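Local atomic coordinates of DraIII (Deinococcus radiophilus, PDB entry 4L0K), a protein that probably cleaves double-stranded DNA at a specific recognition sequence, as a type II restriction endonuclease of the His-Me finger clan. Residues E2-V8 and H20-L26; L33-F37 and I116-R120; D55-T59 and M74-A79. Residue numbers count along the deposited sequence, not the author numbering.

Interaction 1. Residues E2-V8 and H20-L26; sequences ELCHKTV and HKCQLPL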
loop_
_atom_site.group_PDB
_atom_site.type_symbol
_atom_site.label_atom_id
_atom_site.label_comp_id
_atom_site.label_asym_id
_atom_site.label_seq_id
_atom_site.Cartn_x
_atom_site.Cartn_y
_atom_site.Cartn_z
ATOM N N GLU A 2 19.507 31.904 15.773
ATOM C CA GLU A 2 20.669 31.399 15.057
ATOM C C GLU A 2 21.158 30.157 15.803
ATOM O O GLU A 2 21.209 30.150 17.038
ATOM C CB GLU A 2 21.774 32.462 15.011
ATOM C CG GLU A 2 22.595 32.481 13.723
ATOM C CD GLU A 2 21.887 33.214 12.592
ATOM O OE1 GLU A 2 21.262 32.550 11.728
ATOM O OE2 GLU A 2 21.951 34.465 12.568
ATOM N N LEU A 3 21.513 29.114 15.063
ATOM C CA LEU A 3 21.907 27.844 15.675
ATOM C C LEU A 3 23.432 27.688 15.813
ATOM O O LEU A 3 24.178 28.281 15.036
ATOM C CB LEU A 3 21.340 26.678 14.865
ATOM C CG LEU A 3 19.820 26.608 14.699
ATOM C CD1 LEU A 3 19.458 25.452 13.785
ATOM C CD2 LEU A 3 19.117 26.478 16.047
ATOM N N CYS A 4 23.861 26.902 16.811
ATOM C CA CYS A 4 25.266 26.537 17.057
ATOM C C CYS A 4 25.925 26.172 15.730
ATOM O O CYS A 4 26.803 26.887 15.242
ATOM C CB CYS A 4 25.325 25.353 18.059
ATOM S SG CYS A 4 26.950 24.765 18.802
ATOM N N HIS A 5 25.457 25.081 15.128
ATOM C CA HIS A 5 26.023 24.551 13.882
ATOM C C HIS A 5 27.478 24.080 13.985
ATOM O O HIS A 5 28.079 23.697 12.978
ATOM C CB HIS A 5 25.845 25.523 12.706
ATOM C CG HIS A 5 24.586 25.300 11.926
ATOM N ND1 HIS A 5 23.498 24.629 12.444
ATOM C CD2 HIS A 5 24.248 25.644 10.661
ATOM C CE1 HIS A 5 22.542 24.575 11.534
ATOM N NE2 HIS A 5 22.973 25.182 10.442
ATOM N N LYS A 6 28.041 24.096 15.190
ATOM C CA LYS A 6 29.363 23.493 15.405
ATOM C C LYS A 6 29.294 21.980 15.177
ATOM O O LYS A 6 28.284 21.350 15.488
ATOM C CB LYS A 6 29.907 23.815 16.808
ATOM C CG LYS A 6 30.336 25.279 16.996
ATOM C CD LYS A 6 31.392 25.443 18.092
ATOM C CE LYS A 6 30.796 25.357 19.490
ATOM N NZ LYS A 6 31.806 25.734 20.527
ATOM N N THR A 7 30.361 21.401 14.631
ATOM C CA THR A 7 30.404 19.964 14.355
ATOM C C THR A 7 30.233 19.111 15.616
ATOM O O THR A 7 30.927 19.305 16.607
ATOM C CB THR A 7 31.700 19.579 13.637
ATOM O OG1 THR A 7 31.809 20.342 12.430
ATOM C CG2 THR A 7 31.717 18.094 13.290
ATOM N N VAL A 8 29.281 18.184 15.578
ATOM C CA VAL A 8 29.002 17.334 16.730
ATOM C C VAL A 8 29.819 16.049 16.644
ATOM O O VAL A 8 29.754 15.332 15.636
ATOM C CB VAL A 8 27.489 16.988 16.851
ATOM C CG1 VAL A 8 27.257 15.933 17.930
ATOM C CG2 VAL A 8 26.655 18.240 17.141
ATOM N N HIS A 20 27.928 16.169 11.500
ATOM C CA HIS A 20 26.650 16.348 12.176
ATOM C C HIS A 20 26.726 17.710 12.871
ATOM O O HIS A 20 27.788 18.082 13.381
ATOM C CB HIS A 20 26.415 15.224 13.190
ATOM C CG HIS A 20 26.354 13.863 12.570
ATOM N ND1 HIS A 20 25.164 13.220 12.298
ATOM C CD2 HIS A 20 27.336 13.037 12.136
ATOM C CE1 HIS A 20 25.416 12.049 11.738
ATOM N NE2 HIS A 20 26.727 11.916 11.624
ATOM N N LYS A 21 25.627 18.461 12.890
ATOM C CA LYS A 21 25.701 19.838 13.367
ATOM C C LYS A 21 24.977 20.093 14.686
ATOM O O LYS A 21 23.958 19.474 14.974
ATOM C CB LYS A 21 25.209 20.812 12.292
ATOM C CG LYS A 21 25.797 20.572 10.901
ATOM C CD LYS A 21 25.277 21.630 9.927
ATOM C CE LYS A 21 25.306 21.158 8.471
ATOM N NZ LYS A 21 24.607 22.133 7.561
ATOM N N CYS A 22 25.530 21.011 15.476
ATOM C CA CYS A 22 24.933 21.491 16.726
ATOM C C CYS A 22 23.573 22.131 16.405
ATOM O O CYS A 22 23.474 22.957 15.498
ATOM C CB CYS A 22 25.891 22.526 17.343
ATOM S SG CYS A 22 25.702 23.132 19.057
ATOM N N GLN A 23 22.525 21.755 17.130
ATOM C CA GLN A 23 21.237 22.395 16.895
ATOM C C GLN A 23 20.779 23.228 18.100
ATOM O O GLN A 23 19.638 23.697 18.145
ATOM C CB GLN A 23 20.180 21.364 16.460
ATOM C CG GLN A 23 20.584 20.538 15.222
ATOM C CD GLN A 23 20.520 21.335 13.930
ATOM O OE1 GLN A 23 19.736 22.272 13.809
ATOM N NE2 GLN A 23 21.343 20.966 12.958
ATOM N N LEU A 24 21.678 23.399 19.072
ATOM C CA LEU A 24 21.464 24.326 20.190
ATOM C C LEU A 24 21.563 25.752 19.671
ATOM O O LEU A 24 22.181 25.982 18.622
ATOM C CB LEU A 24 22.520 24.113 21.281
ATOM C CG LEU A 24 22.183 23.195 22.454
ATOM C CD1 LEU A 24 20.734 23.389 22.961
ATOM C CD2 LEU A 24 22.443 21.755 22.086
ATOM N N PRO A 25 20.944 26.714 20.380
ATOM C CA PRO A 25 21.090 28.135 20.019
ATOM C C PRO A 25 22.562 28.569 20.009
ATOM O O PRO A 25 23.335 28.055 20.815
ATOM C CB PRO A 25 20.334 28.860 21.141
ATOM C CG PRO A 25 19.326 27.867 21.609
ATOM C CD PRO A 25 20.026 26.533 21.518
ATOM N N LEU A 26 22.922 29.489 19.115
ATOM C CA LEU A 26 24.301 29.967 18.956
ATOM C C LEU A 26 25.000 30.310 20.280
ATOM O O LEU A 26 26.181 30.002 20.456
ATOM C CB LEU A 26 24.328 31.171 17.999
ATOM C CG LEU A 26 25.665 31.724 17.480
ATOM C CD1 LEU A 26 26.518 30.643 16.805
ATOM C CD2 LEU A 26 25.400 32.878 16.523
#
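K21 lays its aliphatic chain over the H5 imidazole: CD of K21 lies 4.1 Å from the centroid of the H5 ring and 3° off the ring normal, a CH-pi contact. The far end of K21 turns to D113 in a salt bridge. H5, with a positive phi of 63°, directs its N (2.9 Å) and, weakly, its ND1 (3.5 Å) to the O of C22. Backbone bonds continue on both sides: C22 N donates to K6 O (2.8 Å) and V8 N to H20 O (2.7 Å); further on, C4 N donates to L24 O (2.6 Å) and L26 N to E2 O (2.8 Å). C4 SG and C22 SG lie 2.1 Å apart, modelled as a disulfide, but C32 SG is within bonding distance of both, and three such bonds cannot coexist. V8 CG2 packs 4.4 Å from C22 CB, while L3 CD1 comes to 3.2 Å from Q23 OE1, which is hydrogen-bonded to R120. With H28 touching C4 and C22, three cysteines and a histidine gather beside a short antiparallel beta hairpin; no metal is modelled, yet the grouping resembles the three-cysteine, one-histidine sites of small zinc-binding domains.

Interaction 2. Residues L33-F37 and I116-R120; sequences LEFPF and IDVAR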
loop_
_atom_site.group_PDB
_atom_site.type_symbol
_atom_site.label_atom_id
_atom_site.label_comp_id
_atom_site.label_asym_id
_atom_site.label_seq_id
_atom_site.Cartn_x
_atom_site.Cartn_y
_atom_site.Cartn_z
ATOM N N LEU A 33 25.020 19.604 20.888
ATOM C CA LEU A 33 24.161 18.448 20.579
ATOM C C LEU A 33 23.428 18.491 19.220
ATOM O O LEU A 33 23.006 19.551 18.740
ATOM C CB LEU A 33 23.108 18.262 21.672
ATOM C CG LEU A 33 23.494 18.000 23.121
ATOM C CD1 LEU A 33 22.442 18.616 24.018
ATOM C CD2 LEU A 33 23.588 16.518 23.384
ATOM N N GLU A 34 23.249 17.317 18.623
ATOM C CA GLU A 34 22.544 17.209 17.352
ATOM C C GLU A 34 21.016 17.249 17.541
ATOM O O GLU A 34 20.310 17.877 16.750
ATOM C CB GLU A 34 22.967 15.947 16.571
ATOM C CG GLU A 34 22.497 15.961 15.118
ATOM C CD GLU A 34 22.846 14.703 14.340
ATOM O OE1 GLU A 34 23.064 13.644 14.965
ATOM O OE2 GLU A 34 22.893 14.773 13.090
ATOM N N PHE A 35 20.511 16.593 18.589
ATOM C CA PHE A 35 19.064 16.554 18.828
ATOM C C PHE A 35 18.644 17.014 20.228
ATOM O O PHE A 35 18.039 16.232 20.969
ATOM C CB PHE A 35 18.510 15.142 18.563
ATOM C CG PHE A 35 18.705 14.660 17.143
ATOM C CD1 PHE A 35 17.943 15.185 16.103
ATOM C CD2 PHE A 35 19.646 13.679 16.850
ATOM C CE1 PHE A 35 18.129 14.747 14.792
ATOM C CE2 PHE A 35 19.847 13.234 15.548
ATOM C CZ PHE A 35 19.085 13.768 14.515
ATOM N N PRO A 36 18.950 18.281 20.592
ATOM C CA PRO A 36 18.657 18.787 21.945
ATOM C C PRO A 36 17.161 18.778 22.277
ATOM O O PRO A 36 16.762 18.349 23.365
ATOM C CB PRO A 36 19.191 20.226 21.908
ATOM C CG PRO A 36 19.262 20.589 20.447
ATOM C CD PRO A 36 19.603 19.306 19.752
ATOM N N PHE A 37 16.350 19.213 21.319
ATOM C CA PHE A 37 14.887 19.217 21.439
ATOM C C PHE A 37 14.258 17.833 21.645
ATOM O O PHE A 37 13.067 17.730 21.928
ATOM C CB PHE A 37 14.270 19.908 20.219
ATOM C CG PHE A 37 14.730 19.336 18.904
ATOM C CD1 PHE A 37 15.953 19.706 18.357
ATOM C CD2 PHE A 37 13.945 18.416 18.219
ATOM C CE1 PHE A 37 16.384 19.173 17.156
ATOM C CE2 PHE A 37 14.379 17.881 17.018
ATOM C CZ PHE A 37 15.592 18.264 16.486
ATOM N N ILE A 116 16.983 17.443 9.576
ATOM C CA ILE A 116 16.910 17.983 10.938
ATOM C C ILE A 116 15.630 18.815 11.159
ATOM O O ILE A 116 14.964 18.678 12.192
ATOM C CB ILE A 116 18.190 18.791 11.343
ATOM C CG1 ILE A 116 19.469 18.007 11.025
ATOM C CG2 ILE A 116 18.141 19.193 12.813
ATOM C CD1 ILE A 116 19.511 16.626 11.602
ATOM N N ASP A 117 15.288 19.662 10.189
ATOM C CA ASP A 117 14.023 20.419 10.199
ATOM C C ASP A 117 12.791 19.530 10.441
ATOM O O ASP A 117 11.981 19.808 11.334
ATOM C CB ASP A 117 13.826 21.183 8.884
ATOM C CG ASP A 117 14.745 22.372 8.754
ATOM O OD1 ASP A 117 15.293 22.811 9.790
ATOM O OD2 ASP A 117 14.916 22.877 7.620
ATOM N N VAL A 118 12.674 18.474 9.633
ATOM C CA VAL A 118 11.632 17.459 9.773
ATOM C C VAL A 118 11.603 16.865 11.187
ATOM O O VAL A 118 10.528 16.787 11.804
ATOM C CB VAL A 118 11.801 16.332 8.712
ATOM C CG1 VAL A 118 11.031 15.064 9.111
ATOM C CG2 VAL A 118 11.391 16.836 7.305
ATOM N N ALA A 119 12.772 16.453 11.698
ATOM C CA ALA A 119 12.861 16.012 13.097
ATOM C C ALA A 119 12.261 17.046 14.079
ATOM O O ALA A 119 11.518 16.691 15.020
ATOM C CB ALA A 119 14.305 15.687 13.471
ATOM N N ARG A 120 12.572 18.322 13.852
ATOM C CA ARG A 120 12.073 19.360 14.761
ATOM C C ARG A 120 10.540 19.480 14.688
ATOM O O ARG A 120 9.853 19.593 15.710
ATOM C CB ARG A 120 12.729 20.709 14.462
ATOM C CG ARG A 120 13.845 21.114 15.420
ATOM C CD ARG A 120 14.348 22.525 15.093
ATOM N NE ARG A 120 14.870 22.598 13.731
ATOM C CZ ARG A 120 16.163 22.655 13.429
ATOM N NH1 ARG A 120 17.079 22.665 14.395
ATOM N NH2 ARG A 120 16.543 22.709 12.161
#
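The chain at 33-37 has no regular structure and passes beside the helical segment 116-120, whose R120 N bonds to I116 O at 2.9 Å. The backbones stay well apart, F35 and I116 at 8.3 Å between CA atoms and F37 and R120 at 7.2 Å, and no hydrogen bond crosses, so side chains fill the gap. F37 points its CA-CB bond toward the helix and presents a ring face to the methylenes of R120: CG of R120 is 3.5 Å from the centroid of the F37 ring and 11° off its normal, a CH-pi contact. A119 O lies at the ring edge, 3.7 Å from F37 CE2. F35 completes the apolar surface, its CE1 being 4.0 Å from I116 CD1 and 4.2 Å from A119 CB. Polar ends are satisfied within the helix and beyond: R120 NH2 forms a salt bridge with D117 OD1 (2.7 Å) one turn back, its NH1 bonds to Q23 and Y142, and E34 OE2 is bonded by Y112 and H20. The layer continues into surrounding helices: V53 of helix 46-57 meets F35, A56 of the same helix meets A119, and L143 of helix 137-147 touches both F37 and R120.

Interaction 3. Residues D55-T59 and M74-A79; sequences DATMT and MPRYVA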
loop_
_atom_site.group_PDB
_atom_site.type_symbol
_atom_site.label_atom_id
_atom_site.label_comp_id
_atom_site.label_asym_id
_atom_site.label_seq_id
_atom_site.Cartn_x
_atom_site.Cartn_y
_atom_site.Cartn_z
ATOM N N ASP A 55 12.620 8.422 11.091
ATOM C CA ASP A 55 11.759 8.920 10.015
ATOM C C ASP A 55 12.283 10.226 9.442
ATOM O O ASP A 55 12.126 10.485 8.264
ATOM C CB ASP A 55 10.306 9.112 10.482
ATOM C CG ASP A 55 9.605 7.807 10.741
ATOM O OD1 ASP A 55 10.220 6.756 10.457
ATOM O OD2 ASP A 55 8.436 7.828 11.194
ATOM N N ALA A 56 12.914 11.047 10.277
ATOM C CA ALA A 56 13.462 12.312 9.800
ATOM C C ALA A 56 14.718 12.130 8.953
ATOM O O ALA A 56 14.936 12.873 7.991
ATOM C CB ALA A 56 13.751 13.234 10.953
ATOM N N THR A 57 15.510 11.116 9.304
ATOM C CA THR A 57 16.916 10.991 8.888
ATOM C C THR A 57 17.193 9.840 7.903
ATOM O O THR A 57 18.108 9.910 7.086
ATOM C CB THR A 57 17.805 10.826 10.157
ATOM O OG1 THR A 57 17.930 12.093 10.815
ATOM C CG2 THR A 57 19.181 10.317 9.822
ATOM N N MET A 58 16.378 8.797 7.964
ATOM C CA MET A 58 16.699 7.545 7.286
ATOM C C MET A 58 15.762 7.167 6.137
ATOM O O MET A 58 14.658 7.697 5.993
ATOM C CB MET A 58 16.774 6.405 8.312
ATOM C CG MET A 58 17.675 6.723 9.507
ATOM S SD MET A 58 19.420 6.705 9.023
ATOM C CE MET A 58 19.447 5.085 8.229
ATOM N N THR A 59 16.228 6.226 5.328
ATOM C CA THR A 59 15.523 5.780 4.140
ATOM C C THR A 59 14.458 4.748 4.488
ATOM O O THR A 59 13.377 4.757 3.911
ATOM C CB THR A 59 16.519 5.172 3.137
ATOM O OG1 THR A 59 17.434 6.187 2.704
ATOM C CG2 THR A 59 15.797 4.591 1.930
ATOM N N MET A 74 20.036 3.438 4.978
ATOM C CA MET A 74 20.955 4.576 4.862
ATOM C C MET A 74 20.271 5.934 5.101
ATOM O O MET A 74 19.061 6.074 4.884
ATOM C CB MET A 74 21.615 4.578 3.486
ATOM C CG MET A 74 20.903 5.439 2.477
ATOM S SD MET A 74 21.770 5.522 0.913
ATOM C CE MET A 74 21.380 3.893 0.259
ATOM N N PRO A 75 21.047 6.937 5.554
ATOM C CA PRO A 75 20.531 8.300 5.763
ATOM C C PRO A 75 20.076 8.965 4.453
ATOM O O PRO A 75 20.668 8.726 3.396
ATOM C CB PRO A 75 21.740 9.060 6.338
ATOM C CG PRO A 75 22.647 7.993 6.889
ATOM C CD PRO A 75 22.459 6.817 5.956
ATOM N N ARG A 76 19.038 9.794 4.528
ATOM C CA ARG A 76 18.529 10.488 3.347
ATOM C C ARG A 76 19.556 11.486 2.811
ATOM O O ARG A 76 19.564 11.798 1.628
ATOM C CB ARG A 76 17.217 11.214 3.674
ATOM C CG ARG A 76 16.043 10.290 4.014
ATOM C CD ARG A 76 14.894 11.093 4.603
ATOM N NE ARG A 76 13.607 10.393 4.571
ATOM C CZ ARG A 76 12.698 10.532 3.608
ATOM N NH1 ARG A 76 12.924 11.337 2.578
ATOM N NH2 ARG A 76 11.558 9.868 3.677
ATOM N N TYR A 77 20.410 11.991 3.692
ATOM C CA TYR A 77 21.463 12.917 3.279
ATOM C C TYR A 77 22.728 12.191 2.811
ATOM O O TYR A 77 23.750 12.818 2.546
ATOM C CB TYR A 77 21.770 13.953 4.368
ATOM C CG TYR A 77 21.983 13.385 5.755
ATOM C CD1 TYR A 77 23.178 12.748 6.097
ATOM C CD2 TYR A 77 21.001 13.513 6.737
ATOM C CE1 TYR A 77 23.384 12.243 7.382
ATOM C CE2 TYR A 77 21.194 13.015 8.019
ATOM C CZ TYR A 77 22.389 12.381 8.341
ATOM O OH TYR A 77 22.581 11.881 9.615
ATOM N N VAL A 78 22.631 10.869 2.707
ATOM C CA VAL A 78 23.626 10.054 2.027
ATOM C C VAL A 78 23.026 9.593 0.692
ATOM O O VAL A 78 23.724 9.489 -0.323
ATOM C CB VAL A 78 24.040 8.820 2.886
ATOM C CG1 VAL A 78 24.622 7.707 2.008
ATOM C CG2 VAL A 78 25.023 9.223 3.987
ATOM N N ALA A 79 21.716 9.350 0.697
ATOM C CA ALA A 79 20.988 8.919 -0.502
ATOM C C ALA A 79 20.888 10.026 -1.556
ATOM O O ALA A 79 20.462 9.777 -2.679
ATOM C CB ALA A 79 19.602 8.428 -0.130
#
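A helix C-terminus is met here by a short extended piece of chain: helix 46-57 ends at T57, M58 leaves helical geometry, and M74 and P75 run alongside in a single beta bridge, M58 with P75 (CA-CA 4.2 Å), before the chain turns from R76 on. Residues 60-73, which connect the two segments, are not modelled. At the helix end the carbonyls find other donors. R76 N gives T57 O a straight bond of 2.7 Å (166°), and P75 CA adds a CA-H...O contact to T57 O at 3.2 Å; A56 O is taken by H189. M74 O accepts twice from one residue, from T59 N at 2.9 Å and from T59 OG1 at 2.7 Å, joining the two ends of the unmodelled part. M58 O receives a weak bond from R76 NE (3.2 Å, 127°), while T59 O is bonded by K108. R76 also bonds through its backbone to A110, and its NH2 lies close to the like-charged NZ of K108. P75 O accepts from V78 N, 3.0 Å from P75 O, and from A79 N, 3.0 Å from P75 O; A79 O is bonded by R106. D55 OD2 takes a hydrogen bond from T181 of strand 179-183, which with strand 194-198 and helix 199-205 probably forms the beta-beta-alpha unit of the His-Me finger. M58 SD makes an apolar contact with P75 CG at 4.1 Å. Van der Waals packing brings M58 CE to 3.3 Å from M74 C, and T57 CG2 to 3.7 Å from Y77 OH.

In the fold
Interaction 2 is the most buried of the three and relies on aromatic and aliphatic packing, with no hydrogen bond across it. Interaction 1 is the most peripheral, its centre about 19 Å from that of the chain against about 10 Å for the other two. Interactions 1 and 3, both partly buried, depend on backbone hydrogen bonds, to which interaction 1 adds the sulfurs of C4 and C22, modelled with C32 at disulfide distance. Helix 112-126 relates them: Q23 OE1 of interaction 1 and R120 NH1 are 2.7 Å apart, while A119 and V118 pack on A56 of interaction 3. Along the chain, interaction 1 closes before 33-37, whereas interaction 3 is nested inside the loop that interaction 2 closes.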